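Local coordinates for acyl-CoA dehydrogenase (Bacillus anthracis, PDB 3OWA), which probably catalyses the FAD-dependent alpha,beta-dehydrogenation of acyl-CoA thioesters, handing the electrons on to a separate acceptor, at residues Ser362-Phe367 with Asn502-Glu507; Asn414-Pro419 with Glu491-Ile496; Asn465-Ile470 with Glu538-Ile543; His546-Leu551 with Met562-Leu567. All coordinates share one frame; numbering follows the deposited sequence. Where two conformers were deposited one is given.

Overall arrangement
Interactions 1 and 2 share helix 490-520, which crosses helix 358-383 in one and helix 411-427 in the other, their centres 13 Å apart. Interactions 3 and 4 share helix 526-554, with centres 12 Å apart. The pairs are joined by side chains: Lys468 NZ and Glu507 OE1, 2.7 Å apart, form a salt bridge between interactions 3 and 1, while Asn495 ties interaction 2 to residues 546-551 of interaction 4. Ile470 CG2 packs 3.5 Å from Ala547 CB, so that interactions 3 and 4 touch. Interaction 2 alone holds a residue of the cofactor pocket, Leu416, about 4 Å from FAD (nearest atoms); interaction 4 lies farthest from the chain centre, at about 30 Å.

Interaction 1: Ser362-Phe367 with Asn502-Glu507; sequences SLNKVF and NLYAME
Ala505 sets its methyl over one face of the Phe367 ring, with CB 3.9 Å from the ring centroid and 25° off the normal, which meets the geometry of a CH-pi contact. The methyl is displaced toward the rim, where Ala505 CB comes within 3.5 Å of Phe367 CZ. At the edge of the same ring, near its plane, Asn502 OD1 lies 4.2 Å from Phe367 CE1. A second contact is made by Leu363, whose CD1 touches Tyr504 CB at 3.7 Å and lies about as close to CG and CD2 of the Tyr504 ring, the two side chains crossing obliquely. The end of Asn364 reaches the Tyr504 rim near CE2.

In the second shell, Tyr504 OH is hydrogen-bonded to Thr328 OG1, holding the far end of the ring. Asn502 ND2 bonds to Glu542 OE1, which steadies the amide beside Phe367.

This buried, perpendicular helix packing (90°, axes 10.4 Å apart), with no hydrogen bond across, joins helix 358-383 of the first C-terminal-type domain region to helix 490-520 of the second. Helix 305-336 covers Asn364, Phe367 and Tyr504, helix 411-427 packs against residues 362-367, and helix 458-482 receives Leu503 and Met506.

Interaction 2: Asn414-Pro419 with Glu491-Ile496; sequences NRLIVP and EILVNI
Arg415 and Val494 bring their CA atoms to 5.6 Å where the two short helical segments cross at 81°, with axes only 7.8 Å apart. Such closeness puts side chains beside backbone: Pro419 CG rests 3.4 Å from the carbonyl oxygen Leu493 O. Helix 411-427 is kinked here, since the proline nitrogen has no hydrogen to give to the preceding turn.

Leu493 spans one turn of the partner helix with its two methyls. Its CD1 meets Leu416 CD2 at 4.0 Å, the two side chains crossing at about a right angle, and its CD2 lies 3.9 Å from Pro419 CB. The proline ring is gripped again from the next turn, where Pro419 CG is 3.9 Å from Ile496 CG2. Both branches of Val494 touch Arg415: CG1, anti to the backbone N (chi1 162°), lies 3.9 Å from Arg415 CD, whereas Val494 CG2 sits 4.0 Å from Arg415 CB and also nears Leu416 CD2. Across this contact it is the aliphatic part of Arg415 that touches Val494, while the guanidinium makes salt bridges to Asp498 and Glu370.

Leu416 also touches FAD, linking this crossing to the cofactor pocket, and Leu306 of the second subunit packs on Leu416 and Val494. Helix 358-383 flanks residues 414-417, while helix 458-482 lies against Ile492 and Ile496.

Interaction 3: Asn465-Ile470 with Glu538-Ile543; sequences NNAKKI and EAFNEI
Ile543 and Ala467 make the closest contact between these two segments, through the long branch of Ile543. The CB of Ile543 points toward residues 465-470 and splits the side chain in two. The short branch, CG2, meets the matching methyl of the partner: Ile543 CG2 and Ile470 CG2 are 4.1 Å apart. The long branch leaves through CG1, which is anti to the carbonyl carbon (chi1 -75°), and continues extended (chi2 174°), placing CD1 against the alanine methyl; Ile543 CD1 lies 3.7 Å from Ala467 CB. The two branches thus address residues one turn apart on the other helix.

Phe540, a turn earlier than Ile543, works with its rim. CE1 is 4.0 Å from Ala467 N, which lies at the ring edge, in the plane of the ring; this is packing, with no hydrogen bond across the segments. Further round, Phe540 CZ touches Ile470 CD1 at 4.0 Å, the two side chains crossing at about a right angle. Ala467 CB completes the group at 4.2 Å from Phe540 CE1, on the side of the ring nearer to Ile543.

All four of these residues are buried, and Leu567 and Leu570 of helix 557-571 close over Ile470. The segments run nearly parallel, 19° apart with axes separated by 10.9 Å, while helix 490-520, between them in sequence, returns in the reverse direction. This alternation is consistent with the up-and-down helical bundle of acyl-CoA dehydrogenase C-terminal domains.

Interaction 4: His546-Leu551 with Met562-Leu567; sequences HAKETL and MMLSSL
Leu551 and Leu567 meet as branched alkyl groups, and no flat group presents a face or an edge across this contact; the imidazole of His546 turns instead to helix 490-520, packing on Asp498 and Ile499. Leu567 supplies the central methyl. Its CG lies anti to the backbone N (chi1 176°), and chi2 of 54° sets the methyls, CD2 at 3.8 Å from Leu551 CD1. The same Leu567 CD2 lies 3.6 Å from Lys548 CG, the side chains crossing at about a right angle, and 3.9 Å from Ala547 CB. Leu551 spreads its own branches: CD1 is 4.0 Å from Leu564 CD2, and CD2 is 3.9 Å from CB of Met563, a selenomethionine whose far end leads away.

Within residues 546-551, Thr550 OG1 donates to His546 O over 2.9 Å. Thr550 N reaches that oxygen from the opposite face of the carbonyl plane, so two donors grip it.

The segments are antiparallel at 170°, the two arms of a helical hairpin formed by helix 526-554 and helix 557-571, which are separated by two residues. Lys548 is exposed. Helix 458-482 packs against Ala547, Thr550 and Leu551, and Thr550 also touches Ile492 of helix 490-520.

Interaction 1: Ser362-Phe367 with Asn502-Glu507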
# COMPACT_ATOMS: atom_id res chain seq x y z
N SER A 362 3.87 5.97 -20.22
CA SER A 362 3.01 5.07 -19.45
C SER A 362 3.82 4.31 -18.41
O SER A 362 3.39 4.18 -17.25
CB SER A 362 2.28 4.08 -20.37
OG SER A 362 1.04 4.62 -20.78
N LEU A 363 5.00 3.83 -18.79
CA LEU A 363 5.89 3.19 -17.81
C LEU A 363 6.25 4.10 -16.64
O LEU A 363 6.27 3.65 -15.51
CB LEU A 363 7.19 2.65 -18.45
CG LEU A 363 7.06 1.68 -19.64
CD1 LEU A 363 8.45 1.36 -20.19
CD2 LEU A 363 6.25 0.41 -19.29
N ASN A 364 6.60 5.35 -16.93
CA ASN A 364 6.97 6.32 -15.90
C ASN A 364 5.82 6.56 -14.96
O ASN A 364 5.99 6.61 -13.74
CB ASN A 364 7.33 7.67 -16.53
CG ASN A 364 8.71 7.69 -17.19
OD1 ASN A 364 9.56 6.81 -17.01
ND2 ASN A 364 8.91 8.72 -17.97
N LYS A 365 4.63 6.68 -15.52
CA LYS A 365 3.48 6.95 -14.71
C LYS A 365 3.20 5.81 -13.72
O LYS A 365 2.98 6.07 -12.53
CB LYS A 365 2.26 7.25 -15.58
CG LYS A 365 1.06 7.79 -14.80
CD LYS A 365 0.11 6.70 -14.37
CE LYS A 365 -0.89 7.24 -13.42
NZ LYS A 365 -1.97 6.26 -13.04
N VAL A 366 3.20 4.56 -14.21
CA VAL A 366 2.93 3.43 -13.36
C VAL A 366 4.08 3.22 -12.40
O VAL A 366 3.89 3.01 -11.19
CB VAL A 366 2.72 2.11 -14.18
CG1 VAL A 366 2.58 0.91 -13.19
CG2 VAL A 366 1.52 2.22 -15.09
N PHE A 367 5.31 3.30 -12.92
CA PHE A 367 6.45 3.00 -12.06
C PHE A 367 6.60 4.07 -10.98
O PHE A 367 6.80 3.74 -9.82
CB PHE A 367 7.73 2.90 -12.88
CG PHE A 367 8.91 2.39 -12.12
CD1 PHE A 367 9.12 1.03 -11.97
CD2 PHE A 367 9.85 3.27 -11.60
CE1 PHE A 367 10.22 0.55 -11.28
CE2 PHE A 367 10.95 2.81 -10.89
CZ PHE A 367 11.15 1.45 -10.73
N ASN A 502 10.00 -2.96 -15.54
CA ASN A 502 11.20 -3.25 -14.76
C ASN A 502 12.46 -3.11 -15.58
O ASN A 502 13.44 -2.56 -15.12
CB ASN A 502 11.12 -4.64 -14.13
CG ASN A 502 10.39 -4.63 -12.80
OD1 ASN A 502 10.09 -3.57 -12.25
ND2 ASN A 502 10.11 -5.80 -12.29
N LEU A 503 12.41 -3.60 -16.82
CA LEU A 503 13.54 -3.46 -17.74
C LEU A 503 13.97 -2.00 -18.00
O LEU A 503 15.16 -1.66 -17.94
CB LEU A 503 13.24 -4.23 -19.04
CG LEU A 503 14.13 -3.81 -20.19
CD1 LEU A 503 15.43 -4.57 -20.07
CD2 LEU A 503 13.44 -4.03 -21.53
N TYR A 504 12.99 -1.14 -18.28
CA TYR A 504 13.22 0.29 -18.51
C TYR A 504 13.84 0.99 -17.29
O TYR A 504 14.77 1.79 -17.41
CB TYR A 504 11.91 1.00 -18.92
CG TYR A 504 12.07 2.42 -19.43
CD1 TYR A 504 12.93 2.71 -20.49
CD2 TYR A 504 11.37 3.46 -18.84
CE1 TYR A 504 13.09 4.00 -20.96
CE2 TYR A 504 11.52 4.77 -19.31
CZ TYR A 504 12.39 5.03 -20.38
OH TYR A 504 12.54 6.32 -20.83
N ALA A 505 13.32 0.69 -16.11
CA ALA A 505 13.90 1.27 -14.89
C ALA A 505 15.34 0.75 -14.65
O ALA A 505 16.24 1.53 -14.30
CB ALA A 505 13.01 0.96 -13.69
N MSE A 506 15.55 -0.55 -14.83
CA MSE A 506 16.89 -1.17 -14.66
C MSE A 506 17.89 -0.55 -15.61
O MSE A 506 18.96 -0.15 -15.19
CB MSE A 506 16.84 -2.66 -14.95
CG MSE A 506 16.20 -3.50 -13.88
SE MSE A 506 16.12 -5.33 -14.47
CE MSE A 506 18.01 -5.72 -14.57
N GLU A 507 17.56 -0.50 -16.89
CA GLU A 507 18.47 0.07 -17.89
C GLU A 507 18.77 1.55 -17.63
O GLU A 507 19.91 2.00 -17.78
CB GLU A 507 17.90 -0.12 -19.30
CG GLU A 507 18.80 0.42 -20.41
CD GLU A 507 18.19 0.31 -21.83
OE1 GLU A 507 18.87 -0.22 -22.74
OE2 GLU A 507 17.04 0.76 -22.05

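Interaction 2: Asn414-Pro419 with Glu491-Ile496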
# COMPACT_ATOMS: atom_id res chain seq x y z
N ASN A 414 -2.98 1.68 -18.08
CA ASN A 414 -1.61 1.99 -18.49
C ASN A 414 -0.76 0.75 -18.74
O ASN A 414 0.06 0.75 -19.66
CB ASN A 414 -0.92 2.84 -17.45
CG ASN A 414 -1.17 4.32 -17.66
OD1 ASN A 414 -2.01 4.91 -17.01
ND2 ASN A 414 -0.42 4.92 -18.57
N ARG A 415 -0.96 -0.31 -17.95
CA ARG A 415 -0.27 -1.57 -18.16
C ARG A 415 -0.80 -2.31 -19.39
O ARG A 415 -0.01 -2.83 -20.18
CB ARG A 415 -0.38 -2.50 -16.94
CG ARG A 415 0.59 -2.13 -15.80
CD ARG A 415 0.24 -2.91 -14.52
NE ARG A 415 1.39 -2.94 -13.61
CZ ARG A 415 1.41 -2.41 -12.38
NH1 ARG A 415 2.52 -2.51 -11.64
NH2 ARG A 415 0.33 -1.82 -11.89
N LEU A 416 -2.12 -2.35 -19.54
CA LEU A 416 -2.73 -3.09 -20.63
C LEU A 416 -2.38 -2.56 -22.01
O LEU A 416 -2.33 -3.31 -22.97
CB LEU A 416 -4.25 -3.11 -20.49
CG LEU A 416 -4.80 -3.91 -19.34
CD1 LEU A 416 -6.28 -3.58 -19.24
CD2 LEU A 416 -4.59 -5.41 -19.62
N ILE A 417 -2.10 -1.27 -22.12
CA ILE A 417 -1.82 -0.70 -23.42
C ILE A 417 -0.37 -0.87 -23.86
O ILE A 417 -0.10 -0.78 -25.07
CB ILE A 417 -2.23 0.79 -23.51
CG1 ILE A 417 -1.40 1.66 -22.55
CG2 ILE A 417 -3.74 0.94 -23.28
CD1 ILE A 417 -1.94 3.09 -22.45
N VAL A 418 0.54 -1.12 -22.93
CA VAL A 418 1.94 -1.28 -23.28
C VAL A 418 2.25 -2.40 -24.33
O VAL A 418 2.90 -2.13 -25.36
CB VAL A 418 2.87 -1.35 -22.02
CG1 VAL A 418 4.27 -1.90 -22.39
CG2 VAL A 418 3.00 0.04 -21.38
N PRO A 419 1.82 -3.66 -24.08
CA PRO A 419 2.16 -4.67 -25.10
C PRO A 419 1.59 -4.39 -26.49
O PRO A 419 2.29 -4.60 -27.47
CB PRO A 419 1.56 -5.95 -24.55
CG PRO A 419 1.46 -5.70 -23.05
CD PRO A 419 1.10 -4.26 -22.94
N GLU A 491 -4.28 -10.80 -17.76
CA GLU A 491 -3.25 -11.18 -16.77
C GLU A 491 -1.87 -11.30 -17.40
O GLU A 491 -0.89 -10.83 -16.82
CB GLU A 491 -3.57 -12.51 -16.07
CG GLU A 491 -4.90 -12.54 -15.34
CD GLU A 491 -6.04 -13.08 -16.19
OE1 GLU A 491 -6.02 -12.92 -17.44
OE2 GLU A 491 -6.97 -13.67 -15.60
N ILE A 492 -1.82 -11.93 -18.58
CA ILE A 492 -0.60 -12.06 -19.37
C ILE A 492 -0.07 -10.70 -19.84
O ILE A 492 1.13 -10.45 -19.75
CB ILE A 492 -0.82 -13.04 -20.59
CG1 ILE A 492 -0.81 -14.49 -20.12
CG2 ILE A 492 0.21 -12.82 -21.69
CD1 ILE A 492 -1.26 -15.46 -21.23
N LEU A 493 -0.96 -9.86 -20.37
CA LEU A 493 -0.58 -8.52 -20.85
C LEU A 493 0.10 -7.71 -19.74
O LEU A 493 1.08 -7.01 -19.98
CB LEU A 493 -1.80 -7.74 -21.39
CG LEU A 493 -2.48 -8.30 -22.65
CD1 LEU A 493 -3.79 -7.56 -22.92
CD2 LEU A 493 -1.55 -8.20 -23.85
N VAL A 494 -0.43 -7.83 -18.53
CA VAL A 494 0.10 -7.09 -17.39
C VAL A 494 1.49 -7.64 -16.97
O VAL A 494 2.37 -6.86 -16.59
CB VAL A 494 -0.91 -7.12 -16.23
CG1 VAL A 494 -0.23 -6.75 -14.91
CG2 VAL A 494 -2.03 -6.15 -16.54
N ASN A 495 1.69 -8.96 -17.08
CA ASN A 495 3.03 -9.54 -16.86
C ASN A 495 4.08 -9.00 -17.81
O ASN A 495 5.21 -8.68 -17.41
CB ASN A 495 3.01 -11.09 -16.94
CG ASN A 495 2.31 -11.73 -15.76
OD1 ASN A 495 2.20 -11.13 -14.68
ND2 ASN A 495 1.83 -12.95 -15.95
N ILE A 496 3.69 -8.88 -19.08
CA ILE A 496 4.58 -8.39 -20.11
C ILE A 496 4.87 -6.91 -19.83
O ILE A 496 6.02 -6.50 -19.85
CB ILE A 496 3.95 -8.58 -21.52
CG1 ILE A 496 3.90 -10.08 -21.87
CG2 ILE A 496 4.73 -7.81 -22.57
CD1 ILE A 496 2.95 -10.41 -22.96

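Interaction 3: Asn465-Ile470 with Glu538-Ile543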
# COMPACT_ATOMS: atom_id res chain seq x y z
N ASN A 465 20.53 -6.81 -20.52
CA ASN A 465 20.51 -7.52 -21.80
C ASN A 465 19.62 -8.77 -21.78
O ASN A 465 18.79 -8.98 -22.68
CB ASN A 465 21.93 -7.89 -22.26
CG ASN A 465 22.46 -6.94 -23.32
OD1 ASN A 465 21.95 -6.90 -24.45
ND2 ASN A 465 23.50 -6.17 -22.98
N ASN A 466 19.76 -9.59 -20.75
CA ASN A 466 18.96 -10.80 -20.66
C ASN A 466 17.48 -10.52 -20.40
O ASN A 466 16.61 -11.28 -20.86
CB ASN A 466 19.54 -11.77 -19.63
CG ASN A 466 20.79 -12.52 -20.15
OD1 ASN A 466 21.25 -13.49 -19.54
ND2 ASN A 466 21.33 -12.07 -21.28
N ALA A 467 17.20 -9.43 -19.68
CA ALA A 467 15.82 -9.00 -19.41
C ALA A 467 15.11 -8.67 -20.72
O ALA A 467 13.93 -9.00 -20.88
CB ALA A 467 15.78 -7.79 -18.44
N LYS A 468 15.84 -8.02 -21.63
CA LYS A 468 15.29 -7.68 -22.95
C LYS A 468 14.88 -8.92 -23.73
O LYS A 468 13.78 -8.98 -24.28
CB LYS A 468 16.30 -6.86 -23.77
CG LYS A 468 16.51 -5.44 -23.24
CD LYS A 468 17.41 -4.62 -24.12
CE LYS A 468 17.84 -3.38 -23.36
NZ LYS A 468 18.49 -2.39 -24.23
N LYS A 469 15.78 -9.91 -23.75
CA LYS A 469 15.53 -11.22 -24.37
C LYS A 469 14.32 -11.94 -23.75
O LYS A 469 13.50 -12.50 -24.48
CB LYS A 469 16.77 -12.10 -24.25
CG LYS A 469 18.00 -11.51 -24.96
CD LYS A 469 19.26 -12.33 -24.73
CE LYS A 469 20.43 -11.66 -25.44
NZ LYS A 469 21.71 -12.28 -25.04
N ILE A 470 14.22 -11.91 -22.41
CA ILE A 470 13.11 -12.56 -21.71
C ILE A 470 11.78 -11.89 -22.08
O ILE A 470 10.81 -12.58 -22.39
CB ILE A 470 13.33 -12.57 -20.16
CG1 ILE A 470 14.50 -13.48 -19.77
CG2 ILE A 470 12.08 -13.05 -19.42
CD1 ILE A 470 15.11 -13.15 -18.40
N GLU A 538 16.81 -7.15 -7.47
CA GLU A 538 15.40 -7.37 -7.13
C GLU A 538 14.42 -7.23 -8.29
O GLU A 538 13.48 -8.01 -8.39
CB GLU A 538 14.98 -6.50 -5.93
CG GLU A 538 15.48 -7.10 -4.58
CD GLU A 538 15.74 -6.04 -3.49
OE1 GLU A 538 16.21 -6.40 -2.37
OE2 GLU A 538 15.52 -4.84 -3.75
N ALA A 539 14.63 -6.24 -9.16
CA ALA A 539 13.78 -6.06 -10.34
C ALA A 539 13.92 -7.24 -11.32
O ALA A 539 12.95 -7.65 -11.95
CB ALA A 539 14.13 -4.77 -11.05
N PHE A 540 15.14 -7.75 -11.45
CA PHE A 540 15.38 -8.92 -12.31
C PHE A 540 14.72 -10.19 -11.78
O PHE A 540 14.15 -10.96 -12.55
CB PHE A 540 16.87 -9.17 -12.49
CG PHE A 540 17.19 -10.17 -13.57
CD1 PHE A 540 17.13 -9.79 -14.91
CD2 PHE A 540 17.52 -11.48 -13.24
CE1 PHE A 540 17.43 -10.71 -15.93
CE2 PHE A 540 17.82 -12.42 -14.26
CZ PHE A 540 17.78 -12.03 -15.59
N ASN A 541 14.79 -10.38 -10.46
CA ASN A 541 13.98 -11.38 -9.76
C ASN A 541 12.48 -11.30 -10.09
O ASN A 541 11.88 -12.31 -10.48
CB ASN A 541 14.25 -11.36 -8.23
CG ASN A 541 15.66 -11.92 -7.87
OD1 ASN A 541 16.32 -12.56 -8.70
ND2 ASN A 541 16.09 -11.68 -6.63
N GLU A 542 11.89 -10.12 -9.99
CA GLU A 542 10.49 -9.94 -10.42
C GLU A 542 10.24 -10.30 -11.90
O GLU A 542 9.22 -10.93 -12.22
CB GLU A 542 9.99 -8.51 -10.17
CG GLU A 542 10.12 -8.12 -8.70
CD GLU A 542 9.67 -6.70 -8.39
OE1 GLU A 542 9.28 -5.98 -9.34
OE2 GLU A 542 9.69 -6.33 -7.18
N ILE A 543 11.14 -9.86 -12.78
CA ILE A 543 11.05 -10.19 -14.21
C ILE A 543 10.97 -11.69 -14.43
O ILE A 543 10.10 -12.17 -15.15
CB ILE A 543 12.23 -9.59 -15.01
CG1 ILE A 543 12.00 -8.09 -15.19
CG2 ILE A 543 12.39 -10.30 -16.40
CD1 ILE A 543 13.17 -7.32 -15.85

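Interaction 4: His546-Leu551 with Met562-Leu567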
# COMPACT_ATOMS: atom_id res chain seq x y z
N HIS A 546 7.56 -12.99 -13.34
CA HIS A 546 6.54 -12.62 -14.33
C HIS A 546 6.62 -13.49 -15.58
O HIS A 546 5.59 -13.85 -16.14
CB HIS A 546 6.65 -11.15 -14.74
CG HIS A 546 6.20 -10.20 -13.67
ND1 HIS A 546 5.01 -10.35 -13.00
CD2 HIS A 546 6.78 -9.08 -13.16
CE1 HIS A 546 4.88 -9.37 -12.12
NE2 HIS A 546 5.94 -8.59 -12.19
N ALA A 547 7.85 -13.80 -16.00
CA ALA A 547 8.05 -14.64 -17.19
C ALA A 547 7.58 -16.06 -16.95
O ALA A 547 6.88 -16.61 -17.78
CB ALA A 547 9.52 -14.61 -17.64
N LYS A 548 7.96 -16.64 -15.81
CA LYS A 548 7.51 -17.98 -15.42
C LYS A 548 6.00 -18.12 -15.44
O LYS A 548 5.48 -19.07 -16.01
CB LYS A 548 8.01 -18.37 -14.02
CG LYS A 548 9.47 -18.78 -13.97
CD LYS A 548 9.80 -19.46 -12.63
CE LYS A 548 11.32 -19.50 -12.40
NZ LYS A 548 11.73 -20.51 -11.37
N GLU A 549 5.30 -17.17 -14.79
CA GLU A 549 3.84 -17.19 -14.75
C GLU A 549 3.24 -17.13 -16.15
O GLU A 549 2.28 -17.83 -16.46
CB GLU A 549 3.25 -16.04 -13.89
CG GLU A 549 1.71 -16.13 -13.77
CD GLU A 549 1.08 -15.04 -12.90
OE1 GLU A 549 1.06 -13.86 -13.30
OE2 GLU A 549 0.56 -15.36 -11.81
N THR A 550 3.82 -16.29 -17.00
CA THR A 550 3.35 -16.18 -18.38
C THR A 550 3.63 -17.46 -19.20
O THR A 550 2.78 -17.88 -19.97
CB THR A 550 3.92 -14.98 -19.07
OG1 THR A 550 3.62 -13.81 -18.29
CG2 THR A 550 3.29 -14.82 -20.45
N LEU A 551 4.81 -18.05 -19.04
CA LEU A 551 5.15 -19.30 -19.78
C LEU A 551 4.22 -20.45 -19.39
O LEU A 551 3.74 -21.18 -20.25
CB LEU A 551 6.64 -19.70 -19.58
CG LEU A 551 7.69 -18.81 -20.27
CD1 LEU A 551 9.14 -19.19 -19.89
CD2 LEU A 551 7.51 -18.86 -21.77
N MSE A 562 10.90 -27.02 -22.18
CA MSE A 562 11.85 -26.36 -23.10
C MSE A 562 11.97 -24.86 -22.82
O MSE A 562 13.06 -24.35 -22.54
CB MSE A 562 11.39 -26.54 -24.54
CG MSE A 562 12.51 -26.85 -25.52
SE MSE A 562 12.65 -28.76 -25.91
CE MSE A 562 10.81 -29.07 -26.43
N MSE A 563 10.84 -24.15 -22.89
CA MSE A 563 10.79 -22.72 -22.61
C MSE A 563 11.33 -22.35 -21.22
O MSE A 563 12.08 -21.38 -21.10
CB MSE A 563 9.37 -22.18 -22.82
CG MSE A 563 8.91 -22.28 -24.28
SE MSE A 563 10.20 -21.57 -25.56
CE MSE A 563 9.35 -22.09 -27.25
N LEU A 564 10.98 -23.12 -20.19
CA LEU A 564 11.50 -22.90 -18.83
C LEU A 564 13.01 -23.09 -18.67
O LEU A 564 13.64 -22.38 -17.88
CB LEU A 564 10.73 -23.71 -17.77
CG LEU A 564 9.24 -23.43 -17.46
CD1 LEU A 564 8.68 -24.41 -16.45
CD2 LEU A 564 8.97 -21.98 -16.98
N SER A 565 13.60 -24.06 -19.40
CA SER A 565 15.07 -24.21 -19.44
C SER A 565 15.73 -23.05 -20.19
O SER A 565 16.82 -22.62 -19.83
CB SER A 565 15.48 -25.52 -20.14
OG SER A 565 14.91 -26.64 -19.48
N SER A 566 15.08 -22.58 -21.25
CA SER A 566 15.56 -21.36 -21.95
C SER A 566 15.57 -20.15 -20.99
O SER A 566 16.50 -19.34 -21.01
CB SER A 566 14.72 -21.05 -23.20
OG SER A 566 14.85 -22.08 -24.18
N LEU A 567 14.54 -20.06 -20.15
CA LEU A 567 14.42 -18.98 -19.16
C LEU A 567 15.50 -19.10 -18.08
O LEU A 567 16.13 -18.11 -17.72
CB LEU A 567 13.01 -18.93 -18.55
CG LEU A 567 12.74 -17.90 -17.42
CD1 LEU A 567 13.10 -16.45 -17.84
CD2 LEU A 567 11.30 -17.99 -16.94